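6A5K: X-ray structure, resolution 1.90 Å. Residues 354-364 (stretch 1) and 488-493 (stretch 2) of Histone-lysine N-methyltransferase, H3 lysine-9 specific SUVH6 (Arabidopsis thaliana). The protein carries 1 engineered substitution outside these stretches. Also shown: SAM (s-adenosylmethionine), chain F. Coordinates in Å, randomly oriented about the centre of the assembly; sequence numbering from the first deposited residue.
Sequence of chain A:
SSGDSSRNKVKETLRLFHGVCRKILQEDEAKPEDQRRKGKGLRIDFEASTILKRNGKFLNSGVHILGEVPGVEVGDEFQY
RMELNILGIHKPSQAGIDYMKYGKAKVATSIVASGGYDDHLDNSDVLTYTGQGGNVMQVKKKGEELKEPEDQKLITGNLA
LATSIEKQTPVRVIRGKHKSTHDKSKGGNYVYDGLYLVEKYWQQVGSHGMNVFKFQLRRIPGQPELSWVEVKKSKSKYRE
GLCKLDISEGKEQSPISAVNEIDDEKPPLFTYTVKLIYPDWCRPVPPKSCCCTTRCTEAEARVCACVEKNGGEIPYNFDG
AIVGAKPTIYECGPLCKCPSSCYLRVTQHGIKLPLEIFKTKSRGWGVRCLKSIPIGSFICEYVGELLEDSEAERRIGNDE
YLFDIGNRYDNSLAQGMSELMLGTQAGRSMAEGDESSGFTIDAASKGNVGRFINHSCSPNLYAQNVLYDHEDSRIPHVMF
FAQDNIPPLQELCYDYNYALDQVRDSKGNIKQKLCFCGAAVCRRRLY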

# COMPACT_ATOMS: atom_id res chain seq x y z
N PRO A 354 -11.76 1.57 5.44
CA PRO A 354 -12.81 2.52 5.05
C PRO A 354 -12.70 2.93 3.58
O PRO A 354 -11.94 3.84 3.24
N LEU A 355 -13.44 2.25 2.71
CA LEU A 355 -13.39 2.54 1.28
C LEU A 355 -14.47 3.54 0.87
O LEU A 355 -15.51 3.67 1.53
N GLU A 356 -14.20 4.24 -0.23
CA GLU A 356 -15.21 5.08 -0.87
C GLU A 356 -14.97 5.10 -2.37
O GLU A 356 -13.84 4.88 -2.82
N ILE A 357 -16.03 5.33 -3.15
CA ILE A 357 -15.84 5.56 -4.57
C ILE A 357 -15.90 7.05 -4.86
O ILE A 357 -16.53 7.82 -4.11
N PHE A 358 -15.22 7.47 -5.92
CA PHE A 358 -15.12 8.88 -6.21
C PHE A 358 -15.00 9.11 -7.71
O PHE A 358 -14.58 8.22 -8.45
N LYS A 359 -15.34 10.31 -8.15
CA LYS A 359 -15.27 10.61 -9.58
C LYS A 359 -13.90 11.14 -10.00
O LYS A 359 -13.36 12.08 -9.40
N THR A 360 -13.34 10.52 -11.03
CA THR A 360 -12.08 10.98 -11.62
C THR A 360 -12.41 11.86 -12.81
O THR A 360 -13.56 11.90 -13.24
N LYS A 361 -11.41 12.54 -13.36
CA LYS A 361 -11.66 13.38 -14.53
C LYS A 361 -11.76 12.59 -15.84
O LYS A 361 -12.53 12.96 -16.73
N SER A 362 -10.99 11.51 -15.98
CA SER A 362 -10.93 10.83 -17.27
C SER A 362 -11.26 9.34 -17.25
O SER A 362 -11.34 8.71 -18.31
N ARG A 363 -11.47 8.76 -16.07
CA ARG A 363 -11.70 7.32 -15.97
C ARG A 363 -12.97 6.96 -15.21
O ARG A 363 -13.07 5.88 -14.64
N GLY A 364 -13.95 7.87 -15.22
CA GLY A 364 -15.19 7.65 -14.51
C GLY A 364 -15.01 7.52 -13.01
O GLY A 364 -14.24 8.25 -12.39
N PRO A 488 -3.22 7.91 2.23
CA PRO A 488 -4.68 8.05 2.25
C PRO A 488 -5.17 8.77 1.00
O PRO A 488 -4.48 9.65 0.49
N LEU A 489 -6.32 8.33 0.49
CA LEU A 489 -7.04 8.95 -0.62
C LEU A 489 -6.36 8.78 -1.98
O LEU A 489 -6.81 9.35 -2.96
N GLN A 490 -5.28 8.01 -2.03
CA GLN A 490 -4.67 7.68 -3.32
C GLN A 490 -5.55 6.66 -4.03
O GLN A 490 -6.03 5.71 -3.41
N GLU A 491 -5.78 6.87 -5.33
CA GLU A 491 -6.64 5.93 -6.05
C GLU A 491 -6.04 4.52 -6.04
O GLU A 491 -4.84 4.34 -6.26
N LEU A 492 -6.89 3.54 -5.74
CA LEU A 492 -6.50 2.13 -5.79
C LEU A 492 -6.73 1.57 -7.20
O LEU A 492 -7.79 1.76 -7.78
N CYS A 493 -5.72 0.87 -7.72
CA CYS A 493 -5.76 0.30 -9.07
C CYS A 493 -4.99 -1.01 -9.14
O CYS A 493 -4.06 -1.22 -8.37

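The closest contacts between the two stretches are all between side chains. Their backbones stay well apart: the CA atoms of Phe358 and Glu491 are 9.0 Å from each other, and so are those of Glu356 and Leu489. No backbone hydrogen bond joins them, and the buried surface is modest, 254 Å² over both sides.

Glu491 is the centre of the contact. Its CA-to-CB bond points toward stretch 1, and the side chain is extended, with chi1 and chi2 both t. This carries the carboxylate out to Arg363. Arg363 NH2 donates to Glu491 OE1 at 2.9 Å, with an N-H...acceptor angle of 158°. The pair is a salt bridge as well as a hydrogen bond. OE1 lies at the edge of the guanidinium, near its plane, where the N-H groups point. The other carboxylate oxygen, OE2, is hydrogen-bonded elsewhere in the structure, so both oxygens of Glu491 are satisfied.

Arg363 also points toward stretch 2. Its rotamer is m, t, m for chi1 to chi3, with chi4 at -71°.

The loop that holds Arg363 is tied together by Thr360. Thr360 has chi1 p. Its OG1 accepts from Arg363 N at 2.9 Å and donates to Gly364 O at 2.7 Å, so the hydroxyl is used in both directions. Gly364 O also accepts from Thr360 N at 2.8 Å. The methyl CG2 of Thr360 lies 3.8 Å from Glu491 OE1, a contact beside the salt bridge.

Phe358 points toward stretch 2 with chi1 p. Its CZ is 3.8 Å from Glu491 CG, which sits at the ring edge, near the ring plane. The ring edge meets Glu491 along CB, CG and the start of the carboxylate, whose OE1 binds Arg363.

Further along, the CB atoms point sideways but the side-chain ends come nearer. Leu355 and Leu492, both m, t, form an apolar contact, CD2 of Leu355 to CD1 of Leu492 at 4.3 Å. Glu356 is p, t. Its OE2 lies 4.2 Å from CD2 of Leu489, also m, t, but both Glu356 carboxylate oxygens find their hydrogen bonds elsewhere in the structure. Gln490 points away from stretch 1.

The cofactor lies by the end of stretch 1. Arg363 O is 2.6 Å from SAM N. The Arg363 side chain also runs along the adenine, with its CD 3.5 Å from SAM C6, and its NH2 reaches Glu491. Gly364 C is 3.7 Å from SAM OXT. Gly364 has a positive phi of 62°, which favours glycine, and a CB here would fall 2.7 Å from SAM OXT.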

# COMPACT_ATOMS: atom_id res chain seq x y z
CB PRO A 354 -12.57 3.71 5.98
CG PRO A 354 -11.11 3.66 6.27
CD PRO A 354 -10.71 2.20 6.26
CB LEU A 355 -13.55 1.26 0.47
CG LEU A 355 -12.57 0.12 0.78
CD1 LEU A 355 -12.85 -1.08 -0.11
CD2 LEU A 355 -11.13 0.60 0.62
CB GLU A 356 -15.20 6.50 -0.28
CG GLU A 356 -14.13 7.42 -0.84
CD GLU A 356 -14.18 8.81 -0.22
OE1 GLU A 356 -15.00 9.04 0.70
OE2 GLU A 356 -13.40 9.69 -0.66
CB ILE A 357 -16.87 4.81 -5.45
CG1 ILE A 357 -18.29 5.37 -5.27
CG2 ILE A 357 -16.83 3.31 -5.18
CD1 ILE A 357 -19.28 4.84 -6.30
CB PHE A 358 -13.92 9.50 -5.48
CG PHE A 358 -12.59 9.11 -6.05
CD1 PHE A 358 -12.04 7.86 -5.77
CD2 PHE A 358 -11.89 9.97 -6.88
CE1 PHE A 358 -10.81 7.49 -6.30
CE2 PHE A 358 -10.67 9.61 -7.41
CZ PHE A 358 -10.13 8.37 -7.13
CB LYS A 359 -16.35 11.62 -9.96
CG LYS A 359 -16.58 11.73 -11.46
CD LYS A 359 -17.06 10.40 -12.03
CE LYS A 359 -18.06 10.60 -13.16
NZ LYS A 359 -17.58 11.54 -14.20
CB THR A 360 -11.19 9.81 -12.09
OG1 THR A 360 -11.80 9.19 -13.23
CG2 THR A 360 -11.00 8.79 -10.98
CB LYS A 361 -10.56 14.45 -14.65
CG LYS A 361 -10.44 15.36 -13.44
CD LYS A 361 -9.47 16.49 -13.71
CE LYS A 361 -8.54 16.71 -12.54
NZ LYS A 361 -7.90 15.44 -12.10
CB SER A 362 -9.55 11.04 -17.91
OG SER A 362 -8.53 10.37 -17.20
CB ARG A 363 -10.49 6.64 -15.32
CG ARG A 363 -9.23 6.67 -16.17
CD ARG A 363 -7.99 6.17 -15.42
NE ARG A 363 -7.89 6.75 -14.08
CZ ARG A 363 -7.60 8.02 -13.82
NH1 ARG A 363 -7.36 8.86 -14.82
NH2 ARG A 363 -7.57 8.46 -12.57
CB PRO A 488 -4.95 8.88 3.51
CG PRO A 488 -3.66 9.58 3.79
CD PRO A 488 -2.57 8.66 3.32
CB LEU A 489 -7.27 10.45 -0.33
CG LEU A 489 -8.09 10.75 0.93
CD1 LEU A 489 -8.07 12.24 1.24
CD2 LEU A 489 -9.53 10.25 0.79
CB GLN A 490 -3.25 7.13 -3.14
CG GLN A 490 -2.58 6.71 -4.46
CD GLN A 490 -1.14 6.26 -4.28
OE1 GLN A 490 -0.85 5.05 -4.29
NE2 GLN A 490 -0.22 7.22 -4.16
CB GLU A 491 -6.87 6.39 -7.49
CG GLU A 491 -7.89 5.52 -8.24
CD GLU A 491 -8.25 6.05 -9.62
OE1 GLU A 491 -7.70 7.10 -10.03
OE2 GLU A 491 -9.08 5.41 -10.28
CB LEU A 492 -7.31 1.33 -4.77
CG LEU A 492 -7.37 1.88 -3.35
CD1 LEU A 492 -8.24 0.99 -2.48
CD2 LEU A 492 -5.97 1.97 -2.79
CB CYS A 493 -5.17 1.26 -10.10
SG CYS A 493 -5.97 2.88 -10.21
N SAM F . -14.41 3.67 -14.06
CA SAM F . -15.46 2.64 -13.94
C SAM F . -16.84 3.22 -13.62
O SAM F . -17.79 2.46 -13.36
OXT SAM F . -17.04 4.43 -13.60
CB SAM F . -15.08 1.60 -12.89
CG SAM F . -14.07 0.60 -13.44
SD SAM F . -14.90 -0.39 -14.71
CE SAM F . -14.58 -2.01 -14.03
C5' SAM F . -13.75 -0.45 -16.09
C4' SAM F . -13.92 0.75 -16.99
O4' SAM F . -13.34 1.90 -16.38
C3' SAM F . -13.20 0.55 -18.31
O3' SAM F . -14.03 -0.06 -19.26
C2' SAM F . -12.87 1.98 -18.68
O2' SAM F . -14.03 2.56 -19.23
C1' SAM F . -12.62 2.63 -17.34
N9 SAM F . -11.18 2.58 -17.02
C8 SAM F . -10.58 1.91 -15.99
N7 SAM F . -9.24 2.12 -16.05
C5 SAM F . -8.97 2.91 -17.12
C6 SAM F . -7.80 3.44 -17.65
N6 SAM F . -6.62 3.18 -17.08
N1 SAM F . -7.86 4.21 -18.78
C2 SAM F . -9.07 4.49 -19.38
N3 SAM F . -10.24 3.98 -18.85
C4 SAM F . -10.19 3.21 -17.73